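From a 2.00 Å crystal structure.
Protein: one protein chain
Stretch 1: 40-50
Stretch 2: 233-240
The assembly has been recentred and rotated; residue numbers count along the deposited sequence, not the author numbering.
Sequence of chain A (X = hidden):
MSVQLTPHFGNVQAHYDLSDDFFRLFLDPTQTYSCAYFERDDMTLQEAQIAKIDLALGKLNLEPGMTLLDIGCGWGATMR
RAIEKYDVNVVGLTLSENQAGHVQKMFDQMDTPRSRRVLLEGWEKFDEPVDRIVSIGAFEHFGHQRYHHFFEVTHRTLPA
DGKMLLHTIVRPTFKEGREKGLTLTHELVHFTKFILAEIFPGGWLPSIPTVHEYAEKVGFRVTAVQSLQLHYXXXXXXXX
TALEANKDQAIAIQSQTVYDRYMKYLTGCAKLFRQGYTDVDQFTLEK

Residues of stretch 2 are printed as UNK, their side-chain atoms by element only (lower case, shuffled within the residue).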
# COMPACT_ATOMS: atom_id res chain seq x y z
N ARG A 40 13.12 12.84 6.34
CA ARG A 40 13.46 13.97 7.20
C ARG A 40 12.23 14.13 8.09
O ARG A 40 11.10 14.07 7.60
CB ARG A 40 13.64 15.28 6.42
CG ARG A 40 14.21 15.18 5.01
CD ARG A 40 14.46 16.59 4.47
NE ARG A 40 13.30 17.47 4.67
CZ ARG A 40 12.29 17.62 3.82
NH1 ARG A 40 12.27 16.94 2.68
NH2 ARG A 40 11.29 18.43 4.10
N ASP A 41 12.44 14.33 9.38
CA ASP A 41 11.33 14.50 10.31
C ASP A 41 10.47 15.73 9.99
O ASP A 41 9.30 15.78 10.37
CB ASP A 41 11.87 14.61 11.73
CG ASP A 41 10.80 14.99 12.73
OD1 ASP A 41 9.84 14.21 12.91
OD2 ASP A 41 10.90 16.08 13.33
N ASP A 42 11.04 16.70 9.30
CA ASP A 42 10.31 17.93 8.97
C ASP A 42 9.47 17.85 7.70
O ASP A 42 8.77 18.80 7.35
CB ASP A 42 11.28 19.10 8.85
CG ASP A 42 12.27 18.91 7.72
OD1 ASP A 42 11.84 18.85 6.55
OD2 ASP A 42 13.48 18.82 7.99
N MET A 43 9.55 16.72 7.00
CA MET A 43 8.79 16.56 5.77
C MET A 43 7.29 16.70 5.95
O MET A 43 6.75 16.37 7.00
CB MET A 43 9.05 15.20 5.14
CG MET A 43 10.38 15.03 4.48
SD MET A 43 10.46 13.40 3.71
CE MET A 43 10.96 13.83 2.04
N THR A 44 6.63 17.22 4.92
CA THR A 44 5.18 17.36 4.93
C THR A 44 4.69 15.98 4.51
O THR A 44 5.49 15.14 4.08
CB THR A 44 4.69 18.39 3.88
OG1 THR A 44 5.03 17.94 2.57
CG2 THR A 44 5.33 19.75 4.12
N LEU A 45 3.39 15.74 4.62
CA LEU A 45 2.84 14.45 4.22
C LEU A 45 3.13 14.18 2.75
O LEU A 45 3.58 13.09 2.40
CB LEU A 45 1.33 14.41 4.48
CG LEU A 45 0.62 13.09 4.17
CD1 LEU A 45 1.33 11.93 4.87
CD2 LEU A 45 -0.82 13.20 4.61
N GLN A 46 2.91 15.17 1.88
CA GLN A 46 3.17 14.98 0.46
C GLN A 46 4.64 14.65 0.19
O GLN A 46 4.95 13.80 -0.66
CB GLN A 46 2.75 16.21 -0.37
CG GLN A 46 3.08 16.09 -1.85
CD GLN A 46 2.39 17.12 -2.72
OE1 GLN A 46 2.01 18.19 -2.25
NE2 GLN A 46 2.23 16.80 -4.00
N GLU A 47 5.55 15.32 0.90
CA GLU A 47 6.98 15.06 0.71
C GLU A 47 7.33 13.63 1.18
O GLU A 47 8.13 12.94 0.55
CB GLU A 47 7.83 16.07 1.49
CG GLU A 47 7.72 17.51 0.98
CD GLU A 47 8.60 18.48 1.73
OE1 GLU A 47 8.61 18.46 2.98
OE2 GLU A 47 9.29 19.29 1.07
N ALA A 48 6.73 13.21 2.29
CA ALA A 48 7.00 11.88 2.83
C ALA A 48 6.40 10.76 1.98
O ALA A 48 6.88 9.63 2.01
CB ALA A 48 6.50 11.78 4.27
N GLN A 49 5.34 11.07 1.23
CA GLN A 49 4.73 10.06 0.36
C GLN A 49 5.59 9.95 -0.89
O GLN A 49 5.72 8.87 -1.48
CB GLN A 49 3.29 10.44 -0.01
CG GLN A 49 2.31 10.38 1.16
CD GLN A 49 2.00 8.95 1.62
OE1 GLN A 49 2.81 8.04 1.45
NE2 GLN A 49 0.83 8.76 2.21
N ILE A 50 6.18 11.06 -1.31
CA ILE A 50 7.05 11.01 -2.48
C ILE A 50 8.32 10.28 -2.07
O ILE A 50 8.92 9.54 -2.86
CB ILE A 50 7.39 12.42 -3.02
CG1 ILE A 50 6.15 13.02 -3.69
CG2 ILE A 50 8.57 12.35 -3.99
CD1 ILE A 50 5.67 12.28 -4.93
N UNK A 233 2.61 5.33 12.04
CA UNK A 233 1.94 6.00 13.15
C UNK A 233 1.78 7.49 12.84
O UNK A 233 0.72 8.06 13.07
c UNK A 233 2.76 5.81 14.44
N UNK A 234 2.83 8.11 12.31
CA UNK A 234 2.75 9.54 12.00
C UNK A 234 1.88 9.84 10.77
O UNK A 234 1.29 10.92 10.66
c UNK A 234 6.87 13.68 11.04
c UNK A 234 4.74 12.46 11.05
n UNK A 234 8.19 13.67 11.10
c UNK A 234 4.17 11.60 12.13
n UNK A 234 6.22 14.82 10.90
c UNK A 234 4.14 10.12 11.78
n UNK A 234 6.19 12.54 11.11
N UNK A 235 1.84 8.89 9.84
CA UNK A 235 1.02 9.05 8.64
C UNK A 235 -0.43 9.07 9.11
O UNK A 235 -1.20 9.96 8.78
c UNK A 235 1.22 7.86 7.69
o UNK A 235 2.60 7.76 7.32
c UNK A 235 0.35 8.02 6.44
N UNK A 236 -0.79 8.07 9.92
CA UNK A 236 -2.14 7.97 10.44
C UNK A 236 -2.52 9.21 11.26
O UNK A 236 -3.64 9.69 11.15
c UNK A 236 -3.42 5.22 9.62
c UNK A 236 -2.09 4.20 11.46
c UNK A 236 -2.27 6.69 11.29
c UNK A 236 -2.19 5.37 10.51
N UNK A 237 -1.59 9.71 12.07
CA UNK A 237 -1.87 10.91 12.85
C UNK A 237 -2.22 12.06 11.91
O UNK A 237 -3.21 12.77 12.10
o UNK A 237 -1.49 9.95 15.46
o UNK A 237 0.67 10.34 15.41
c UNK A 237 -0.66 11.33 13.70
c UNK A 237 -0.48 10.47 14.94
N UNK A 238 -1.40 12.23 10.87
CA UNK A 238 -1.64 13.30 9.93
C UNK A 238 -2.94 13.15 9.14
O UNK A 238 -3.61 14.15 8.88
c UNK A 238 1.97 15.84 8.07
s UNK A 238 2.26 14.23 8.71
c UNK A 238 0.80 13.99 9.74
c UNK A 238 -0.44 13.47 9.00
N UNK A 239 -3.31 11.93 8.77
CA UNK A 239 -4.57 11.75 8.05
C UNK A 239 -5.72 12.12 8.97
O UNK A 239 -6.71 12.72 8.54
c UNK A 239 -4.76 10.30 7.57
c UNK A 239 -3.57 8.59 5.98
n UNK A 239 -2.81 10.02 4.43
c UNK A 239 -2.34 7.58 4.11
c UNK A 239 -3.46 10.75 5.39
c UNK A 239 -3.25 6.21 5.89
c UNK A 239 -3.94 9.92 6.37
c UNK A 239 -3.77 7.32 6.55
c UNK A 239 -2.55 6.34 4.69
c UNK A 239 -2.86 8.69 4.77
N UNK A 240 -5.59 11.76 10.25
CA UNK A 240 -6.63 12.04 11.23
C UNK A 240 -6.80 13.55 11.42
O UNK A 240 -7.93 14.07 11.38
c UNK A 240 -6.27 11.38 12.57
O HOH W 1 -1.40 10.80 1.85

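Position 233 carries a single side-chain carbon, CB, and it is out of reach of stretch 1. One carbon and nothing beyond it identifies Ala-233, a buried residue that takes no part in the contact.

At position 234 a chain of three carbons runs into a nitrogen and then a carbon bearing two more nitrogens. This planar group extends to the turn of stretch 1, where one terminal nitrogen lies 2.5 Å from both the backbone O and the carboxylate OD1 of Asp-41. The residue is Arg-234. Its NH2 donates a very short hydrogen bond to Asp-41 O and forms a salt bridge with OD1 of the same residue, while NH1 adds a weak bond of 3.3 Å to Asp-41 O, which meets the guanidinium at its edge.

Position 235 has a CB that branches to one oxygen and one carbon, and that carbon lies 4.3 Å from Leu-45 CD1 and 4.3 Å from Gln-49 NE2. The residue is Thr-235, and the carbon is its CG2; OG1 is hydrogen-bonded to a residue adjoining the stretches.

Four carbons, forked at the second, mark position 236 as Leu-236, which is buried but out of reach of stretch 1. Two carbons, the second carrying two oxygens, make position 237 Asp-237; it too is out of reach of stretch 1, and its OD2 is hydrogen-bonded elsewhere in the structure.

Position 238 is an unbranched run of two carbons, a sulfur and a terminal carbon. That last carbon comes within 3.7 Å of Leu-45 N and 3.9 Å of Leu-45 CB. The thioether defines Met-238, whose CE covers the start of the helix in stretch 1.

At position 239 one carbon leads to fused five- and six-membered rings with eight carbons and one nitrogen, and this ring system packs against the side chains of Leu-45 and Gln-49. The residue is Trp-239. Its CD1 lies 3.7 Å from Leu-45 CD2, and its CZ2 lies 3.9 Å from Gln-49 NE2. Position 240 again has CB alone; Ala-240 makes no contact.

The contact thus uses residues 234, 235, 238 and 239, spaced so that they share one side of their helix. Leu-45 lies at its centre, touching Thr-235, Met-238 and Trp-239. At one end, Arg-234 holds the turn through Asp-41; at the other, a water accepts hydrogen bonds from Gln-49 NE2 and Trp-239 NE1, each 3.0 Å from its oxygen. The helices run at 142° to each other with axes 11.5 Å apart at closest approach, a gap that side chains bridge.

Stretch 2, residues 233-240: ARTLDMWA
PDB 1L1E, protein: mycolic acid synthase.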